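Local coordinates for protein succinylglutamate desuccinylase (Chromobacterium violaceum, PDB 1YW4) that probably hydrolyses N-succinylglutamate to succinate and glutamate, the fifth and last step of arginine breakdown by the AST pathway, using one zinc ion per subunit, at residues Glu127-Ala132 and Ser199-Gln204; Ser155-Phe160 and Pro256-Lys261. One frame throughout, in Å; residues are numbered along the deposited sequence.

Contact 1 of 2, residues Glu127-Ala132 and Ser199-Gln204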
ATOM      1  N   GLU A 127      12.693  32.808  -8.934  1.00 12.78           N
ATOM      2  CA  GLU A 127      13.672  33.467  -8.079  1.00 13.72           C
ATOM      3  C   GLU A 127      13.846  32.673  -6.779  1.00 13.09           C
ATOM      4  O   GLU A 127      14.968  32.470  -6.306  1.00 11.20           O
ATOM      5  CB  GLU A 127      13.212  34.894  -7.777  1.00 15.02           C
ATOM      6  CG  GLU A 127      14.084  35.640  -6.779  1.00 17.99           C
ATOM      7  CD  GLU A 127      13.614  37.058  -6.558  1.00 17.28           C
ATOM      8  OE1 GLU A 127      12.520  37.254  -5.994  1.00 20.09           O
ATOM      9  OE2 GLU A 127      14.337  37.986  -6.950  1.00 20.82           O
ATOM     10  N   LEU A 128      12.734  32.217  -6.212  1.00 13.48           N
ATOM     11  CA  LEU A 128      12.768  31.452  -4.968  1.00 12.32           C
ATOM     12  C   LEU A 128      13.465  30.102  -5.155  1.00 12.32           C
ATOM     13  O   LEU A 128      14.159  29.622  -4.246  1.00 13.94           O
ATOM     14  CB  LEU A 128      11.342  31.254  -4.434  1.00 10.84           C
ATOM     15  CG  LEU A 128      10.572  32.527  -4.033  1.00 10.76           C
ATOM     16  CD1 LEU A 128       9.171  32.130  -3.584  1.00 12.94           C
ATOM     17  CD2 LEU A 128      11.298  33.287  -2.913  1.00 11.24           C
ATOM     18  N   GLU A 129      13.262  29.479  -6.315  1.00 12.29           N
ATOM     19  CA  GLU A 129      13.906  28.198  -6.622  1.00 11.85           C
ATOM     20  C   GLU A 129      15.415  28.413  -6.641  1.00  9.61           C
ATOM     21  O   GLU A 129      16.180  27.699  -5.997  1.00 11.42           O
ATOM     22  CB  GLU A 129      13.479  27.674  -8.009  1.00 12.20           C
ATOM     23  CG  GLU A 129      12.006  27.303  -8.155  1.00 14.45           C
ATOM     24  CD  GLU A 129      11.721  26.505  -9.421  1.00 18.62           C
ATOM     25  OE1 GLU A 129      12.507  26.618 -10.386  1.00 17.26           O
ATOM     26  OE2 GLU A 129      10.711  25.770  -9.460  1.00 17.82           O
ATOM     27  N   THR A 130      15.839  29.423  -7.385  1.00 11.19           N
ATOM     28  CA  THR A 130      17.261  29.733  -7.505  1.00 12.16           C
ATOM     29  C   THR A 130      17.902  30.023  -6.145  1.00 11.32           C
ATOM     30  O   THR A 130      18.947  29.467  -5.821  1.00 11.56           O
ATOM     31  CB  THR A 130      17.459  30.927  -8.450  1.00 11.31           C
ATOM     32  OG1 THR A 130      16.909  30.604  -9.735  1.00 15.80           O
ATOM     33  CG2 THR A 130      18.931  31.261  -8.599  1.00 14.18           C
ATOM     34  N   LEU A 131      17.279  30.902  -5.360  1.00 12.42           N
ATOM     35  CA  LEU A 131      17.790  31.234  -4.037  1.00 12.43           C
ATOM     36  C   LEU A 131      17.911  29.984  -3.163  1.00 12.86           C
ATOM     37  O   LEU A 131      18.926  29.784  -2.507  1.00 13.80           O
ATOM     38  CB  LEU A 131      16.883  32.266  -3.362  1.00 14.77           C
ATOM     39  CG  LEU A 131      17.130  33.745  -3.705  1.00 18.34           C
ATOM     40  CD1 LEU A 131      17.212  33.930  -5.207  1.00 22.36           C
ATOM     41  CD2 LEU A 131      16.003  34.618  -3.123  1.00 16.90           C
ATOM     42  N   ALA A 132      16.881  29.143  -3.160  1.00 13.42           N
ATOM     43  CA  ALA A 132      16.902  27.918  -2.378  1.00 12.13           C
ATOM     44  C   ALA A 132      18.016  27.016  -2.875  1.00 13.12           C
ATOM     45  O   ALA A 132      18.745  26.439  -2.074  1.00 11.88           O
ATOM     46  CB  ALA A 132      15.556  27.189  -2.477  1.00 13.66           C
ATOM     47  N   SER A 199       8.086  22.207  -1.844  1.00 11.33           N
ATOM     48  CA  SER A 199       8.738  21.114  -1.122  1.00 11.15           C
ATOM     49  C   SER A 199       9.235  20.008  -2.064  1.00 12.00           C
ATOM     50  O   SER A 199      10.212  19.320  -1.763  1.00 10.47           O
ATOM     51  CB  SER A 199       7.809  20.522  -0.049  1.00 10.16           C
ATOM     52  OG  SER A 199       6.700  19.862  -0.618  1.00 14.14           O
ATOM     53  N   TYR A 200       8.563  19.818  -3.194  1.00 13.00           N
ATOM     54  CA  TYR A 200       9.017  18.810  -4.140  1.00 16.00           C
ATOM     55  C   TYR A 200      10.309  19.330  -4.780  1.00 15.07           C
ATOM     56  O   TYR A 200      11.301  18.605  -4.872  1.00 15.19           O
ATOM     57  CB  TYR A 200       7.977  18.568  -5.236  1.00 17.66           C
ATOM     58  CG  TYR A 200       8.472  17.597  -6.280  1.00 19.56           C
ATOM     59  CD1 TYR A 200       8.686  16.262  -5.960  1.00 21.43           C
ATOM     60  CD2 TYR A 200       8.793  18.028  -7.567  1.00 21.88           C
ATOM     61  CE1 TYR A 200       9.212  15.379  -6.886  1.00 22.81           C
ATOM     62  CE2 TYR A 200       9.319  17.157  -8.505  1.00 22.40           C
ATOM     63  CZ  TYR A 200       9.527  15.833  -8.155  1.00 24.46           C
ATOM     64  OH  TYR A 200      10.053  14.954  -9.066  1.00 24.74           O
ATOM     65  N   PHE A 201      10.288  20.592  -5.211  1.00 16.12           N
ATOM     66  CA  PHE A 201      11.456  21.206  -5.842  1.00 15.41           C
ATOM     67  C   PHE A 201      12.713  21.076  -4.991  1.00 14.49           C
ATOM     68  O   PHE A 201      13.753  20.628  -5.480  1.00 15.44           O
ATOM     69  CB  PHE A 201      11.215  22.696  -6.135  1.00 14.89           C
ATOM     70  CG  PHE A 201      12.451  23.419  -6.612  1.00 17.73           C
ATOM     71  CD1 PHE A 201      12.943  23.212  -7.904  1.00 16.26           C
ATOM     72  CD2 PHE A 201      13.176  24.233  -5.742  1.00 14.65           C
ATOM     73  CE1 PHE A 201      14.142  23.799  -8.320  1.00 18.35           C
ATOM     74  CE2 PHE A 201      14.377  24.825  -6.148  1.00 16.30           C
ATOM     75  CZ  PHE A 201      14.861  24.606  -7.438  1.00 17.37           C
ATOM     76  N   THR A 202      12.634  21.459  -3.719  1.00 13.75           N
ATOM     77  CA  THR A 202      13.818  21.379  -2.862  1.00 12.60           C
ATOM     78  C   THR A 202      14.230  19.936  -2.589  1.00 13.75           C
ATOM     79  O   THR A 202      15.421  19.604  -2.589  1.00 12.74           O
ATOM     80  CB  THR A 202      13.619  22.143  -1.524  1.00 11.73           C
ATOM     81  OG1 THR A 202      12.453  21.660  -0.852  1.00 14.32           O
ATOM     82  CG2 THR A 202      13.468  23.640  -1.790  1.00 12.31           C
ATOM     83  N   SER A 203      13.249  19.069  -2.380  1.00 14.34           N
ATOM     84  CA  SER A 203      13.553  17.665  -2.128  1.00 17.36           C
ATOM     85  C   SER A 203      14.256  17.014  -3.324  1.00 17.83           C
ATOM     86  O   SER A 203      15.239  16.298  -3.154  1.00 17.54           O
ATOM     87  CB  SER A 203      12.272  16.890  -1.813  1.00 18.17           C
ATOM     88  OG  SER A 203      12.534  15.507  -1.701  1.00 20.43           O
ATOM     89  N   GLN A 204      13.758  17.276  -4.529  1.00 19.62           N
ATOM     90  CA  GLN A 204      14.326  16.678  -5.727  1.00 22.04           C
ATOM     91  C   GLN A 204      15.531  17.413  -6.320  1.00 21.84           C
ATOM     92  O   GLN A 204      16.584  16.814  -6.542  1.00 21.08           O
ATOM     93  CB  GLN A 204      13.242  16.552  -6.799  1.00 25.45           C
ATOM     94  CG  GLN A 204      13.571  15.567  -7.914  1.00 30.68           C
ATOM     95  CD  GLN A 204      13.925  14.183  -7.388  1.00 33.60           C
ATOM     96  OE1 GLN A 204      13.234  13.639  -6.525  1.00 36.83           O
ATOM     97  NE2 GLN A 204      15.001  13.606  -7.913  1.00 35.63           N
TER
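Glu129 lies flat against the ring of Phe201, and this single overlap carries most of the contact between helix 120-137 and helix 198-205. Glu129 CB stands over the ring face, 3.8 Å from the centroid and 28° off the normal, a CH-pi contact whose shortest approach is CB to Phe201 CZ at 3.4 Å. CG follows over the centre of the ring, 3.8 Å above its plane. The carboxylate then continues across the same face, stacked with its plane only 4° from that of the ring, and Glu129 OE2 reaches to 3.7 Å from Phe201 CD1. Backbone joins in as well, since Glu129 O lies 3.4 Å from Phe201 CE2. With CG of Phe201 anti to its own backbone N (chi1 172°), the ring projects across the gap between the helices. Beside this pair, the methyl carbon CB of Ala132 faces CG2 of Thr202 at 4.2 Å, a lighter apolar touch.

What positions these groups lies one shell out. Gly111 N donates a hydrogen bond to Glu129 OE2, which helps to hold the carboxylate in its flat pose, and Tyr205 stacks on Phe201. Ala210 of strand 209-215 packs against Thr202.

Here a buried glutamate serves two ends at once: its methylenes and carboxylate plane pave an aromatic face, while an oxygen takes a backbone N-H. The helices of the catalytic domain are thus joined by a CH-pi contact, a stacked carboxylate and a methyl touch, with OE2 of the acid bonded to Gly111 N.

Contact 2 of 2, residues Ser155-Phe160 and Pro256-Lys261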
ATOM      1  N   SER A 155      -9.742  19.436   8.736  1.00 18.33           N
ATOM      2  CA  SER A 155      -9.266  18.085   8.507  1.00 21.32           C
ATOM      3  C   SER A 155      -9.403  17.171   9.725  1.00 21.46           C
ATOM      4  O   SER A 155      -9.348  17.635  10.860  1.00 21.55           O
ATOM      5  CB  SER A 155      -7.803  18.146   8.066  1.00 20.96           C
ATOM      6  OG  SER A 155      -7.205  16.867   8.068  1.00 21.60           O
ATOM      7  N   VAL A 156      -9.585  15.875   9.488  1.00 24.13           N
ATOM      8  CA  VAL A 156      -9.696  14.914  10.584  1.00 25.14           C
ATOM      9  C   VAL A 156      -8.381  14.937  11.354  1.00 24.94           C
ATOM     10  O   VAL A 156      -8.353  14.752  12.573  1.00 24.10           O
ATOM     11  CB  VAL A 156      -9.938  13.486  10.070  1.00 26.27           C
ATOM     12  CG1 VAL A 156      -9.783  12.485  11.222  1.00 27.92           C
ATOM     13  CG2 VAL A 156     -11.329  13.389   9.464  1.00 26.30           C
ATOM     14  N   PHE A 157      -7.291  15.159  10.625  1.00 23.55           N
ATOM     15  CA  PHE A 157      -5.970  15.240  11.226  1.00 24.41           C
ATOM     16  C   PHE A 157      -5.579  16.709  11.189  1.00 25.32           C
ATOM     17  O   PHE A 157      -4.963  17.171  10.230  1.00 26.36           O
ATOM     18  CB  PHE A 157      -4.964  14.393  10.433  1.00 24.10           C
ATOM     19  CG  PHE A 157      -5.301  12.927  10.406  1.00 23.53           C
ATOM     20  CD1 PHE A 157      -5.215  12.160  11.564  1.00 23.76           C
ATOM     21  CD2 PHE A 157      -5.712  12.317   9.229  1.00 23.24           C
ATOM     22  CE1 PHE A 157      -5.538  10.802  11.548  1.00 23.36           C
ATOM     23  CE2 PHE A 157      -6.038  10.957   9.200  1.00 24.15           C
ATOM     24  CZ  PHE A 157      -5.949  10.202  10.364  1.00 25.11           C
ATOM     25  N   GLU A 158      -5.984  17.434  12.228  1.00 26.09           N
ATOM     26  CA  GLU A 158      -5.725  18.862  12.387  1.00 27.01           C
ATOM     27  C   GLU A 158      -4.449  19.314  11.689  1.00 25.49           C
ATOM     28  O   GLU A 158      -4.485  20.096  10.742  1.00 24.51           O
ATOM     29  CB  GLU A 158      -5.627  19.197  13.879  1.00 30.74           C
ATOM     30  CG  GLU A 158      -6.676  20.169  14.391  1.00 38.64           C
ATOM     31  CD  GLU A 158      -6.358  21.609  14.052  1.00 42.40           C
ATOM     32  OE1 GLU A 158      -5.317  22.110  14.533  1.00 44.17           O
ATOM     33  OE2 GLU A 158      -7.147  22.239  13.310  1.00 44.83           O
ATOM     34  N   LYS A 159      -3.321  18.808  12.164  1.00 23.52           N
ATOM     35  CA  LYS A 159      -2.039  19.165  11.595  1.00 23.60           C
ATOM     36  C   LYS A 159      -1.443  17.965  10.873  1.00 22.35           C
ATOM     37  O   LYS A 159      -1.330  16.882  11.449  1.00 19.25           O
ATOM     38  CB  LYS A 159      -1.115  19.644  12.714  1.00 24.77           C
ATOM     39  CG  LYS A 159      -1.672  20.855  13.460  1.00 27.72           C
ATOM     40  CD  LYS A 159      -0.904  21.137  14.733  1.00 32.27           C
ATOM     41  CE  LYS A 159      -1.055  19.998  15.725  1.00 36.30           C
ATOM     42  NZ  LYS A 159      -0.226  20.204  16.950  1.00 38.62           N
ATOM     43  N   PHE A 160      -1.088  18.143   9.603  1.00 17.86           N
ATOM     44  CA  PHE A 160      -0.499  17.047   8.854  1.00 16.92           C
ATOM     45  C   PHE A 160       0.571  17.519   7.882  1.00 17.01           C
ATOM     46  O   PHE A 160       0.684  18.710   7.588  1.00 15.48           O
ATOM     47  CB  PHE A 160      -1.590  16.227   8.145  1.00 15.29           C
ATOM     48  CG  PHE A 160      -2.275  16.940   7.003  1.00 16.13           C
ATOM     49  CD1 PHE A 160      -1.780  16.842   5.709  1.00 15.91           C
ATOM     50  CD2 PHE A 160      -3.421  17.709   7.226  1.00 16.31           C
ATOM     51  CE1 PHE A 160      -2.412  17.500   4.651  1.00 15.56           C
ATOM     52  CE2 PHE A 160      -4.058  18.370   6.178  1.00 12.70           C
ATOM     53  CZ  PHE A 160      -3.553  18.265   4.889  1.00 16.79           C
ATOM     54  N   PRO A 256      -0.114   7.786  11.372  1.00 25.40           N
ATOM     55  CA  PRO A 256      -0.654   7.160  10.161  1.00 24.34           C
ATOM     56  C   PRO A 256      -0.154   7.819   8.869  1.00 23.83           C
ATOM     57  O   PRO A 256      -0.092   9.044   8.762  1.00 20.04           O
ATOM     58  CB  PRO A 256      -2.171   7.286  10.347  1.00 23.65           C
ATOM     59  CG  PRO A 256      -2.322   8.504  11.212  1.00 23.87           C
ATOM     60  CD  PRO A 256      -1.180   8.385  12.194  1.00 24.05           C
ATOM     61  N   LEU A 257       0.213   6.990   7.896  1.00 22.58           N
ATOM     62  CA  LEU A 257       0.699   7.473   6.612  1.00 21.92           C
ATOM     63  C   LEU A 257      -0.323   7.114   5.537  1.00 22.89           C
ATOM     64  O   LEU A 257      -1.037   6.115   5.657  1.00 23.21           O
ATOM     65  CB  LEU A 257       2.041   6.821   6.270  1.00 22.88           C
ATOM     66  CG  LEU A 257       3.148   6.874   7.329  1.00 21.16           C
ATOM     67  CD1 LEU A 257       4.317   6.022   6.850  1.00 20.65           C
ATOM     68  CD2 LEU A 257       3.610   8.308   7.575  1.00 20.07           C
ATOM     69  N   PHE A 258      -0.382   7.924   4.486  1.00 20.18           N
ATOM     70  CA  PHE A 258      -1.317   7.692   3.395  1.00 21.17           C
ATOM     71  C   PHE A 258      -0.700   8.005   2.035  1.00 21.14           C
ATOM     72  O   PHE A 258       0.299   8.711   1.936  1.00 21.91           O
ATOM     73  CB  PHE A 258      -2.577   8.552   3.572  1.00 19.52           C
ATOM     74  CG  PHE A 258      -3.310   8.315   4.871  1.00 19.76           C
ATOM     75  CD1 PHE A 258      -2.933   8.978   6.039  1.00 21.55           C
ATOM     76  CD2 PHE A 258      -4.374   7.420   4.925  1.00 20.27           C
ATOM     77  CE1 PHE A 258      -3.609   8.752   7.251  1.00 21.71           C
ATOM     78  CE2 PHE A 258      -5.058   7.185   6.128  1.00 21.59           C
ATOM     79  CZ  PHE A 258      -4.672   7.853   7.289  1.00 19.08           C
ATOM     80  N   ARG A 259      -1.305   7.463   0.987  1.00 22.09           N
ATOM     81  CA  ARG A 259      -0.861   7.717  -0.371  1.00 21.51           C
ATOM     82  C   ARG A 259      -2.121   7.768  -1.221  1.00 22.23           C
ATOM     83  O   ARG A 259      -3.163   7.213  -0.847  1.00 20.91           O
ATOM     84  CB  ARG A 259       0.068   6.602  -0.865  1.00 23.10           C
ATOM     85  CG  ARG A 259      -0.626   5.268  -1.078  1.00 21.51           C
ATOM     86  CD  ARG A 259       0.343   4.198  -1.541  1.00 23.68           C
ATOM     87  NE  ARG A 259      -0.358   2.967  -1.902  1.00 22.58           N
ATOM     88  CZ  ARG A 259       0.247   1.815  -2.178  1.00 23.84           C
ATOM     89  NH1 ARG A 259       1.570   1.732  -2.130  1.00 23.55           N
ATOM     90  NH2 ARG A 259      -0.473   0.748  -2.504  1.00 20.33           N
ATOM     91  N   ALA A 260      -2.035   8.446  -2.355  1.00 22.69           N
ATOM     92  CA  ALA A 260      -3.178   8.544  -3.248  1.00 24.27           C
ATOM     93  C   ALA A 260      -3.482   7.158  -3.804  1.00 26.62           C
ATOM     94  O   ALA A 260      -2.571   6.401  -4.136  1.00 26.12           O
ATOM     95  CB  ALA A 260      -2.868   9.504  -4.383  1.00 20.87           C
ATOM     96  N   LYS A 261      -4.764   6.825  -3.890  1.00 28.87           N
ATOM     97  CA  LYS A 261      -5.179   5.538  -4.432  1.00 31.22           C
ATOM     98  C   LYS A 261      -5.631   5.781  -5.870  1.00 32.75           C
ATOM     99  O   LYS A 261      -5.215   5.078  -6.788  1.00 33.69           O
ATOM    100  CB  LYS A 261      -6.326   4.954  -3.605  1.00 31.00           C
ATOM    101  CG  LYS A 261      -6.790   3.572  -4.047  1.00 30.70           C
ATOM    102  CD  LYS A 261      -7.912   3.058  -3.156  1.00 29.40           C
ATOM    103  CE  LYS A 261      -8.474   1.732  -3.665  1.00 30.35           C
ATOM    104  NZ  LYS A 261      -9.622   1.249  -2.835  1.00 29.34           N
TER
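Phe157 reaches across to Pro256 and Phe258 from a loop whose shape is set just before it. At Ser155 the side chain turns back on the chain: OG accepts a hydrogen bond from Phe157 N at 3.1 Å, with an N-H...O angle of 140°, forming an ST turn. Val156 is the middle residue of that turn, and its backbone is hydrogen-bonded to Asn281.

At Phe157 the side chain leaves with CG anti to the carbonyl carbon (chi1 -62°), which sends the far end of the ring toward strand 257-265. Phe157 CE1 meets Pro256 CG at 4.0 Å, and on the other branch its CE2 comes 3.8 Å from Phe258 CE1. The two phenylalanines approach from opposite directions, their planes inclined at 44° and their centroids 5.8 Å apart, an oblique aromatic pair. Phe282 adds an edge-to-face partner to Phe157, and Arg307 of strand 307-309 touches both Phe157 and Phe258.

Farther along, Glu158 forms a salt bridge with Arg228, and the backbone of Phe160 pairs with Glu214, the predicted active-site residue, as the chain enters strand 160-163.

Between the segments the cohesion is wholly apolar, the outer ring atoms CE1, CZ and CE2 of Phe157 being divided between a proline and a second aromatic ring. Such contacts depend on shape more than on direction, and here they join the catalytic domain to strand 257-265 in the barrel-sandwich hybrid domain.

In the fold
From the N terminus, the first segment met is 127-132, on helix 120-137; the chain then passes through strand 143-151, which carries the zinc ligand His149, to the loop at 155-160. Contact 1 closes when helix 198-205 returns to helix 120-137, 66 residues intervening. Contact 2 closes later, with 95 residues between its segments. The loop of contact 2 opens inside that of contact 1 and shuts after it, so the two cross. Contact 1 ties helix to helix, whereas contact 2 ties the connection between strands 143-151 and 160-163 to strand 257-265. Their centres are 24 Å apart, on opposite sides of the chain's centre; they do not touch, the nearest atoms being about 10 Å apart.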